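Polyisoprenyl-teichoic acid--peptidoglycan teichoic acid transferase TagV (Bacillus subtilis, PDB 6UF3) is a transferase of the LytR-CpsA-Psr family, built round a mixed beta sheet with helices packed against it. Local coordinates at residues I199-T202 and E203-L207; E78-E81 and N82-I86; K165-L168 and N169-D173. All coordinates share one frame; numbering follows the deposited sequence.

Interaction 1. Residues I199-T202 and E203-L207; sequences IRIT and EGLAL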
ATOM      1  N   ILE A 199      -8.430   5.790 -10.331  1.00 20.31           N
ATOM      2  CA  ILE A 199      -7.991   5.015 -11.484  1.00 21.02           C
ATOM      3  C   ILE A 199      -9.238   4.532 -12.206  1.00 22.93           C
ATOM      4  O   ILE A 199     -10.106   3.910 -11.591  1.00 28.03           O
ATOM      5  CB  ILE A 199      -7.117   3.826 -11.064  1.00 17.20           C
ATOM      6  CG1 ILE A 199      -5.899   4.318 -10.280  1.00 21.49           C
ATOM      7  CG2 ILE A 199      -6.697   3.006 -12.301  1.00 20.46           C
ATOM      8  CD1 ILE A 199      -5.015   3.163  -9.791  1.00 19.75           C
ATOM      9  N   ARG A 200      -9.328   4.821 -13.498  1.00 22.66           N
ATOM     10  CA  ARG A 200     -10.467   4.404 -14.296  1.00 26.86           C
ATOM     11  C   ARG A 200     -10.238   3.002 -14.834  1.00 24.27           C
ATOM     12  O   ARG A 200      -9.113   2.506 -14.876  1.00 27.07           O
ATOM     13  CB  ARG A 200     -10.711   5.377 -15.447  1.00 35.40           C
ATOM     14  CG  ARG A 200     -11.582   6.551 -15.061  1.00 47.16           C
ATOM     15  CD  ARG A 200     -10.971   7.862 -15.504  1.00 59.11           C
ATOM     16  NE  ARG A 200     -11.795   8.999 -15.103  1.00 65.11           N
ATOM     17  CZ  ARG A 200     -11.864  10.147 -15.769  1.00 71.15           C
ATOM     18  NH1 ARG A 200     -12.643  11.128 -15.327  1.00 69.66           N
ATOM     19  NH2 ARG A 200     -11.153  10.315 -16.877  1.00 72.57           N
ATOM     20  N   ILE A 201     -11.335   2.351 -15.212  1.00 27.67           N
ATOM     21  CA  ILE A 201     -11.235   0.995 -15.747  1.00 28.01           C
ATOM     22  C   ILE A 201     -10.323   0.969 -16.968  1.00 27.06           C
ATOM     23  O   ILE A 201      -9.449   0.101 -17.087  1.00 29.43           O
ATOM     24  CB  ILE A 201     -12.637   0.451 -16.066  1.00 33.56           C
ATOM     25  CG1 ILE A 201     -13.370   0.097 -14.770  1.00 37.36           C
ATOM     26  CG2 ILE A 201     -12.545  -0.746 -17.004  1.00 35.82           C
ATOM     27  CD1 ILE A 201     -12.676  -0.961 -13.934  1.00 39.42           C
ATOM     28  N   THR A 202     -10.490   1.938 -17.873  1.00 26.34           N
ATOM     29  CA  THR A 202      -9.663   1.989 -19.075  1.00 30.92           C
ATOM     30  C   THR A 202      -8.190   2.160 -18.729  1.00 29.19           C
ATOM     31  O   THR A 202      -7.320   1.561 -19.370  1.00 28.45           O
ATOM     32  CB  THR A 202     -10.129   3.121 -19.990  1.00 35.93           C
ATOM     33  OG1 THR A 202     -10.254   4.327 -19.224  1.00 43.76           O
ATOM     34  CG2 THR A 202     -11.470   2.785 -20.606  1.00 40.99           C
ATOM     35  N   GLU A 203      -7.884   2.964 -17.706  1.00 27.50           N
ATOM     36  CA  GLU A 203      -6.493   3.117 -17.295  1.00 24.37           C
ATOM     37  C   GLU A 203      -5.937   1.814 -16.748  1.00 24.59           C
ATOM     38  O   GLU A 203      -4.780   1.461 -17.014  1.00 24.02           O
ATOM     39  CB  GLU A 203      -6.374   4.218 -16.245  1.00 24.11           C
ATOM     40  CG  GLU A 203      -6.698   5.590 -16.762  1.00 31.21           C
ATOM     41  CD  GLU A 203      -6.685   6.614 -15.642  1.00 35.54           C
ATOM     42  OE1 GLU A 203      -7.151   6.272 -14.535  1.00 31.94           O
ATOM     43  OE2 GLU A 203      -6.198   7.740 -15.867  1.00 35.30           O
ATOM     44  N   GLY A 204      -6.742   1.090 -15.973  1.00 23.47           N
ATOM     45  CA  GLY A 204      -6.284  -0.180 -15.434  1.00 27.43           C
ATOM     46  C   GLY A 204      -6.048  -1.216 -16.518  1.00 30.00           C
ATOM     47  O   GLY A 204      -5.074  -1.972 -16.463  1.00 26.17           O
ATOM     48  N   LEU A 205      -6.936  -1.269 -17.515  1.00 27.96           N
ATOM     49  CA  LEU A 205      -6.732  -2.183 -18.637  1.00 25.37           C
ATOM     50  C   LEU A 205      -5.485  -1.812 -19.424  1.00 27.58           C
ATOM     51  O   LEU A 205      -4.709  -2.691 -19.832  1.00 28.14           O
ATOM     52  CB  LEU A 205      -7.967  -2.187 -19.543  1.00 23.95           C
ATOM     53  CG  LEU A 205      -9.221  -2.678 -18.828  1.00 29.28           C
ATOM     54  CD1 LEU A 205     -10.419  -2.659 -19.756  1.00 36.52           C
ATOM     55  CD2 LEU A 205      -9.005  -4.060 -18.257  1.00 35.45           C
ATOM     56  N   ALA A 206      -5.257  -0.508 -19.626  1.00 26.94           N
ATOM     57  CA  ALA A 206      -4.046  -0.079 -20.315  1.00 24.62           C
ATOM     58  C   ALA A 206      -2.803  -0.478 -19.534  1.00 27.06           C
ATOM     59  O   ALA A 206      -1.808  -0.921 -20.123  1.00 29.14           O
ATOM     60  CB  ALA A 206      -4.072   1.432 -20.543  1.00 27.81           C
ATOM     61  N   LEU A 207      -2.839  -0.315 -18.206  1.00 25.19           N
ATOM     62  CA  LEU A 207      -1.696  -0.685 -17.375  1.00 24.81           C
ATOM     63  C   LEU A 207      -1.450  -2.185 -17.406  1.00 27.01           C
ATOM     64  O   LEU A 207      -0.297  -2.628 -17.473  1.00 31.55           O
ATOM     65  CB  LEU A 207      -1.919  -0.220 -15.937  1.00 25.68           C
ATOM     66  CG  LEU A 207      -1.560   1.235 -15.705  1.00 32.67           C
ATOM     67  CD1 LEU A 207      -2.088   1.650 -14.349  1.00 33.27           C
ATOM     68  CD2 LEU A 207      -0.055   1.415 -15.786  1.00 34.73           C
TER
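Glu203 reaches back with its carboxylate to the chain just ahead of helix 201-210, where OE1 accepts the backbone N of Arg200 at 2.8 Å with an almost straight bond (173°). Arg200 is the N-cap residue and Glu203 stands three positions on, so this is one half of a capping box; arginine has no side-chain acceptor to return the other half. The first torsion (chi1 -66°) lays CG beside the backbone N of Glu203, and the extended chain beyond it carries OE1 to its donor, which arrives on the anti side, 25° out of the carboxylate plane. On the way Glu203 CB packs 3.5 Å from Arg200 O and OE1 lies 3.4 Å from Ile199 CA. Lys90 forms a salt bridge with OE2, tying the helix start to strand 90-94.

Thr202 enters mainly through its backbone: its O accepts Ala206 N at 2.9 Å, and Ala206 CB rests 3.5 Å from that oxygen. Ile201 adds the apolar part, CG2 meeting Leu205 CD1 at 4.0 Å where the two branched chains cross at an angle, both also reaching helix 181-191.

The carboxylate thus takes up the N-H of the N-cap residue, just ahead of the first turn, and its negative charge would be expected to suit the positive end of the helix dipole, with Lys90 balancing it.

Interaction 2. Residues E78-E81 and N82-I86; sequences ETVE and NFLQI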
ATOM      1  N   GLU A  78      -1.640  14.139   0.756  1.00 18.71           N
ATOM      2  CA  GLU A  78      -0.757  15.298   0.822  1.00 19.51           C
ATOM      3  C   GLU A  78       0.375  15.085   1.822  1.00 19.79           C
ATOM      4  O   GLU A  78       1.498  15.558   1.609  1.00 21.50           O
ATOM      5  CB  GLU A  78      -1.563  16.544   1.185  1.00 22.16           C
ATOM      6  CG  GLU A  78      -0.993  17.810   0.597  1.00 31.81           C
ATOM      7  CD  GLU A  78      -1.657  19.067   1.148  1.00 33.98           C
ATOM      8  OE1 GLU A  78      -2.588  18.944   1.972  1.00 33.90           O
ATOM      9  OE2 GLU A  78      -1.240  20.173   0.754  1.00 39.88           O
ATOM     10  N   THR A  79       0.101  14.387   2.926  1.00 19.10           N
ATOM     11  CA  THR A  79       1.157  14.103   3.888  1.00 15.94           C
ATOM     12  C   THR A  79       2.223  13.191   3.283  1.00 14.94           C
ATOM     13  O   THR A  79       3.423  13.412   3.490  1.00 18.66           O
ATOM     14  CB  THR A  79       0.557  13.494   5.158  1.00 17.05           C
ATOM     15  OG1 THR A  79      -0.333  14.447   5.752  1.00 18.58           O
ATOM     16  CG2 THR A  79       1.658  13.147   6.170  1.00 19.72           C
ATOM     17  N   VAL A  80       1.804  12.198   2.493  1.00 16.24           N
ATOM     18  CA  VAL A  80       2.763  11.331   1.811  1.00 18.21           C
ATOM     19  C   VAL A  80       3.532  12.105   0.747  1.00 20.37           C
ATOM     20  O   VAL A  80       4.751  11.930   0.596  1.00 18.35           O
ATOM     21  CB  VAL A  80       2.032  10.108   1.224  1.00 14.70           C
ATOM     22  CG1 VAL A  80       2.964   9.331   0.267  1.00 17.36           C
ATOM     23  CG2 VAL A  80       1.564   9.212   2.350  1.00 17.31           C
ATOM     24  N   GLU A  81       2.844  12.963  -0.013  1.00 18.76           N
ATOM     25  CA  GLU A  81       3.531  13.816  -0.986  1.00 18.19           C
ATOM     26  C   GLU A  81       4.637  14.637  -0.321  1.00 21.85           C
ATOM     27  O   GLU A  81       5.759  14.734  -0.834  1.00 20.48           O
ATOM     28  CB  GLU A  81       2.528  14.743  -1.682  1.00 19.38           C
ATOM     29  CG  GLU A  81       1.670  14.026  -2.729  1.00 18.61           C
ATOM     30  CD  GLU A  81       0.667  14.935  -3.413  1.00 23.15           C
ATOM     31  OE1 GLU A  81       0.122  15.862  -2.762  1.00 25.32           O
ATOM     32  OE2 GLU A  81       0.411  14.733  -4.620  1.00 23.60           O
ATOM     33  N   ASN A  82       4.329  15.255   0.814  1.00 20.83           N
ATOM     34  CA  ASN A  82       5.324  16.073   1.500  1.00 21.31           C
ATOM     35  C   ASN A  82       6.473  15.224   2.031  1.00 20.27           C
ATOM     36  O   ASN A  82       7.640  15.641   1.985  1.00 22.07           O
ATOM     37  CB  ASN A  82       4.658  16.832   2.644  1.00 20.80           C
ATOM     38  CG  ASN A  82       3.757  17.948   2.156  1.00 27.82           C
ATOM     39  OD1 ASN A  82       3.680  18.217   0.956  1.00 30.21           O
ATOM     40  ND2 ASN A  82       3.079  18.619   3.089  1.00 27.97           N
ATOM     41  N   PHE A  83       6.158  14.040   2.551  1.00 19.45           N
ATOM     42  CA  PHE A  83       7.176  13.165   3.120  1.00 21.52           C
ATOM     43  C   PHE A  83       8.138  12.655   2.052  1.00 19.73           C
ATOM     44  O   PHE A  83       9.361  12.641   2.266  1.00 21.81           O
ATOM     45  CB  PHE A  83       6.492  12.002   3.836  1.00 17.75           C
ATOM     46  CG  PHE A  83       7.442  11.053   4.494  1.00 19.81           C
ATOM     47  CD1 PHE A  83       8.265  11.472   5.521  1.00 21.58           C
ATOM     48  CD2 PHE A  83       7.501   9.728   4.092  1.00 19.66           C
ATOM     49  CE1 PHE A  83       9.137  10.590   6.130  1.00 25.81           C
ATOM     50  CE2 PHE A  83       8.370   8.847   4.699  1.00 23.27           C
ATOM     51  CZ  PHE A  83       9.191   9.281   5.715  1.00 24.23           C
ATOM     52  N   LEU A  84       7.609  12.231   0.902  1.00 20.33           N
ATOM     53  CA  LEU A  84       8.440  11.649  -0.148  1.00 19.18           C
ATOM     54  C   LEU A  84       8.883  12.662  -1.189  1.00 23.86           C
ATOM     55  O   LEU A  84       9.682  12.308  -2.070  1.00 22.41           O
ATOM     56  CB  LEU A  84       7.692  10.508  -0.856  1.00 19.23           C
ATOM     57  CG  LEU A  84       7.308   9.322   0.030  1.00 21.35           C
ATOM     58  CD1 LEU A  84       6.521   8.238  -0.744  1.00 18.44           C
ATOM     59  CD2 LEU A  84       8.534   8.745   0.720  1.00 23.82           C
ATOM     60  N   GLN A  85       8.367  13.891  -1.124  1.00 27.04           N
ATOM     61  CA  GLN A  85       8.709  14.950  -2.070  1.00 28.08           C
ATOM     62  C   GLN A  85       8.494  14.483  -3.507  1.00 27.35           C
ATOM     63  O   GLN A  85       9.315  14.709  -4.392  1.00 28.64           O
ATOM     64  CB  GLN A  85      10.137  15.449  -1.846  1.00 30.41           C
ATOM     65  CG  GLN A  85      10.261  16.296  -0.604  1.00 31.69           C
ATOM     66  CD  GLN A  85       9.513  17.604  -0.730  1.00 43.54           C
ATOM     67  OE1 GLN A  85       9.923  18.494  -1.475  1.00 48.15           O
ATOM     68  NE2 GLN A  85       8.417  17.734   0.005  1.00 43.68           N
ATOM     69  N   ILE A  86       7.369  13.810  -3.722  1.00 25.55           N
ATOM     70  CA  ILE A  86       6.917  13.435  -5.064  1.00 24.98           C
ATOM     71  C   ILE A  86       5.425  13.697  -5.151  1.00 23.80           C
ATOM     72  O   ILE A  86       4.727  13.751  -4.132  1.00 24.80           O
ATOM     73  CB  ILE A  86       7.217  11.957  -5.398  1.00 26.96           C
ATOM     74  CG1 ILE A  86       6.569  11.004  -4.382  1.00 22.98           C
ATOM     75  CG2 ILE A  86       8.721  11.721  -5.553  1.00 27.46           C
ATOM     76  CD1 ILE A  86       6.298   9.600  -4.946  1.00 23.12           C
TER
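The carboxamide of Asn82 turns one flat face to the carbonyl oxygen of Glu78, a turn earlier in the helix: Glu78 O stands almost directly over Asn82 CG at 3.3 Å. That oxygen already accepts the backbone N of Asn82 at 3.0 Å, and a first torsion of -72° folds the amide back over it. A second amide, that of Gln85, works through its edge instead. Its NE2 donates to Asn82 O at 3.0 Å, almost straight and in the amide plane, because the chain bends at chi2 and swings the amide back over the last turn. The Phe83 ring behaves differently: with CG anti to the backbone N the ring leads off the helix; CB stays behind, 3.4 Å from Thr79 O.

Helix 72-84 ends at Leu84, and Gln85, the first residue beyond it, has a positive phi (53°) that turns the chain. Two weak bonds then converge on Glu81 O, from Gln85 N and from Ile86 N, the latter at 3.4 Å; the six-to-one link to Ile86 recalls a Schellman motif. Ile86 O also lies 3.4 Å from Glu81 CA, a CA-H...O contact, while the Glu81 carboxylate goes on to the backbone N of Ile88. On the inner side Val80 CG1 and Leu84 CD1 run side by side at 3.9 Å, branched apolar chains suited to a buried face.

Val80 and Leu84 both lie on Val30 of strand 25-34. Phe83 touches both Val51 of strand 50-51 and Leu246 of helix 243-257, and that helix also receives Ile86 on Gln254 and Leu257, with Arg250 NE hydrogen-bonded to Phe83 O.

Interaction 3. Residues K165-L168 and N169-D173; sequences KQIL and NALID
Leu168 and Ile172 lie one turn apart on helix 158-177 and meet at an angle, Ile172 CD1 coming to within 4.2 Å of Leu168 CG. Leu168 points its CG opposite its own backbone N (chi1 -177°), which sends the branches outward to Ile29 and Val31 of strand 25-34. Ile172 sets CG1 beside its N instead, and this brings CG1 to 3.3 Å from Leu168 O, the oxygen that also accepts Ile172 N at 2.9 Å. A second pair four residues apart stands beside it: Ile167 CG2 touches Leu171 CD1 at 4.2 Å, and Leu171 continues to Ile109 of strand 109-113.

Asn169 lays the face of its amide over Lys165 O, with CG 3.3 Å away; the bond to that oxygen comes from the backbone N, at 2.8 Å, and not from ND2. Ala170 offers just a methyl, which suits its place close beside Ile109.

Across the contact the polar work is thus done by the backbone, and the side chains add dispersion. Leu168 serves the face turned to the sheet, Leu171 meets strand 109-113 and Ile172 meets Ile219 in a loop, whereas Gln166 spends its amide on Asp112 O and Tyr146 OH.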
ATOM      1  N   LYS A 165       3.083  -5.978   1.577  1.00 25.15           N
ATOM      2  CA  LYS A 165       3.758  -5.883   0.289  1.00 26.08           C
ATOM      3  C   LYS A 165       3.695  -7.211  -0.448  1.00 25.36           C
ATOM      4  O   LYS A 165       3.574  -7.238  -1.675  1.00 25.25           O
ATOM      5  CB  LYS A 165       5.199  -5.419   0.478  1.00 24.51           C
ATOM      6  CG  LYS A 165       5.310  -3.900   0.650  1.00 29.30           C
ATOM      7  CD  LYS A 165       6.759  -3.441   0.690  1.00 29.51           C
ATOM      8  CE  LYS A 165       7.418  -3.828   2.011  1.00 31.30           C
ATOM      9  NZ  LYS A 165       8.863  -3.445   2.060  1.00 37.14           N
ATOM     10  N   GLN A 166       3.768  -8.324   0.287  1.00 24.05           N
ATOM     11  CA  GLN A 166       3.602  -9.642  -0.336  1.00 29.49           C
ATOM     12  C   GLN A 166       2.253  -9.771  -1.040  1.00 27.17           C
ATOM     13  O   GLN A 166       2.163 -10.308  -2.157  1.00 26.87           O
ATOM     14  CB  GLN A 166       3.737 -10.725   0.731  1.00 34.77           C
ATOM     15  CG  GLN A 166       4.699 -11.830   0.413  1.00 47.49           C
ATOM     16  CD  GLN A 166       4.777 -12.844   1.534  1.00 49.69           C
ATOM     17  OE1 GLN A 166       4.272 -12.609   2.634  1.00 47.33           O
ATOM     18  NE2 GLN A 166       5.397 -13.980   1.260  1.00 47.26           N
ATOM     19  N   ILE A 167       1.183  -9.310  -0.386  1.00 24.40           N
ATOM     20  CA  ILE A 167      -0.149  -9.361  -0.990  1.00 25.11           C
ATOM     21  C   ILE A 167      -0.191  -8.515  -2.258  1.00 23.18           C
ATOM     22  O   ILE A 167      -0.706  -8.943  -3.299  1.00 23.59           O
ATOM     23  CB  ILE A 167      -1.209  -8.907   0.031  1.00 25.20           C
ATOM     24  CG1 ILE A 167      -1.381  -9.974   1.110  1.00 28.02           C
ATOM     25  CG2 ILE A 167      -2.553  -8.583  -0.644  1.00 28.27           C
ATOM     26  CD1 ILE A 167      -1.925  -9.420   2.415  1.00 29.12           C
ATOM     27  N   LEU A 168       0.336  -7.285  -2.181  1.00 21.50           N
ATOM     28  CA  LEU A 168       0.298  -6.420  -3.358  1.00 20.50           C
ATOM     29  C   LEU A 168       1.133  -6.995  -4.499  1.00 24.43           C
ATOM     30  O   LEU A 168       0.736  -6.919  -5.666  1.00 21.60           O
ATOM     31  CB  LEU A 168       0.777  -5.013  -3.003  1.00 21.46           C
ATOM     32  CG  LEU A 168       0.736  -3.952  -4.104  1.00 22.54           C
ATOM     33  CD1 LEU A 168      -0.656  -3.798  -4.692  1.00 25.81           C
ATOM     34  CD2 LEU A 168       1.225  -2.613  -3.500  1.00 25.97           C
ATOM     35  N   ASN A 169       2.293  -7.574  -4.180  1.00 22.23           N
ATOM     36  CA  ASN A 169       3.102  -8.228  -5.204  1.00 20.94           C
ATOM     37  C   ASN A 169       2.333  -9.365  -5.855  1.00 21.24           C
ATOM     38  O   ASN A 169       2.410  -9.561  -7.075  1.00 24.43           O
ATOM     39  CB  ASN A 169       4.405  -8.768  -4.604  1.00 21.24           C
ATOM     40  CG  ASN A 169       5.435  -7.672  -4.335  1.00 26.21           C
ATOM     41  OD1 ASN A 169       5.354  -6.580  -4.887  1.00 26.54           O
ATOM     42  ND2 ASN A 169       6.405  -7.974  -3.488  1.00 28.08           N
ATOM     43  N   ALA A 170       1.587 -10.134  -5.054  1.00 22.69           N
ATOM     44  CA  ALA A 170       0.828 -11.247  -5.620  1.00 24.54           C
ATOM     45  C   ALA A 170      -0.268 -10.753  -6.555  1.00 22.08           C
ATOM     46  O   ALA A 170      -0.525 -11.357  -7.606  1.00 23.53           O
ATOM     47  CB  ALA A 170       0.244 -12.101  -4.494  1.00 26.98           C
ATOM     48  N   LEU A 171      -0.926  -9.652  -6.186  1.00 22.52           N
ATOM     49  CA  LEU A 171      -1.921  -9.058  -7.079  1.00 22.32           C
ATOM     50  C   LEU A 171      -1.282  -8.571  -8.377  1.00 23.23           C
ATOM     51  O   LEU A 171      -1.840  -8.756  -9.465  1.00 23.92           O
ATOM     52  CB  LEU A 171      -2.639  -7.905  -6.363  1.00 22.15           C
ATOM     53  CG  LEU A 171      -3.610  -8.357  -5.266  1.00 25.52           C
ATOM     54  CD1 LEU A 171      -4.033  -7.205  -4.353  1.00 26.20           C
ATOM     55  CD2 LEU A 171      -4.836  -9.057  -5.863  1.00 26.91           C
ATOM     56  N   ILE A 172      -0.118  -7.917  -8.277  1.00 21.99           N
ATOM     57  CA  ILE A 172       0.590  -7.470  -9.475  1.00 23.30           C
ATOM     58  C   ILE A 172       0.934  -8.654 -10.366  1.00 23.99           C
ATOM     59  O   ILE A 172       0.795  -8.589 -11.592  1.00 26.14           O
ATOM     60  CB  ILE A 172       1.852  -6.675  -9.082  1.00 20.07           C
ATOM     61  CG1 ILE A 172       1.460  -5.341  -8.445  1.00 24.56           C
ATOM     62  CG2 ILE A 172       2.752  -6.457 -10.298  1.00 23.53           C
ATOM     63  CD1 ILE A 172       2.596  -4.610  -7.761  1.00 25.07           C
ATOM     64  N   ASP A 173       1.405  -9.748  -9.768  1.00 23.04           N
ATOM     65  CA  ASP A 173       1.768 -10.921 -10.557  1.00 25.98           C
ATOM     66  C   ASP A 173       0.548 -11.521 -11.229  1.00 31.28           C
ATOM     67  O   ASP A 173       0.609 -11.935 -12.396  1.00 31.55           O
ATOM     68  CB  ASP A 173       2.463 -11.959  -9.672  1.00 23.74           C
ATOM     69  CG  ASP A 173       3.875 -11.547  -9.315  1.00 32.06           C
ATOM     70  OD1 ASP A 173       4.439 -10.767 -10.099  1.00 32.75           O
ATOM     71  OD2 ASP A 173       4.405 -11.982  -8.270  1.00 30.18           O
TER

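How the interactions relate
Each interaction lies along a single helix, but at a different place in it: interaction 1 at the start of 201-210, interaction 2 at the end of 72-84, interaction 3 inside 158-177. Accordingly, a carboxylate serves the opening turn, an amide and weak bonds accompany the closing one, and the middle relies on regular backbone bonds and apolar pairs. Interaction 2 is partly buried, whereas 1 and 3 are surface contacts. Interactions 2 and 3 both pack on strand 25-34, through Val30 and through its neighbours Ile29 and Val31, and lie on opposite sides of the chain's centre. Interaction 1 reaches strands 6-13 and 90-94; its nearest atoms are about 8 Å from interaction 3.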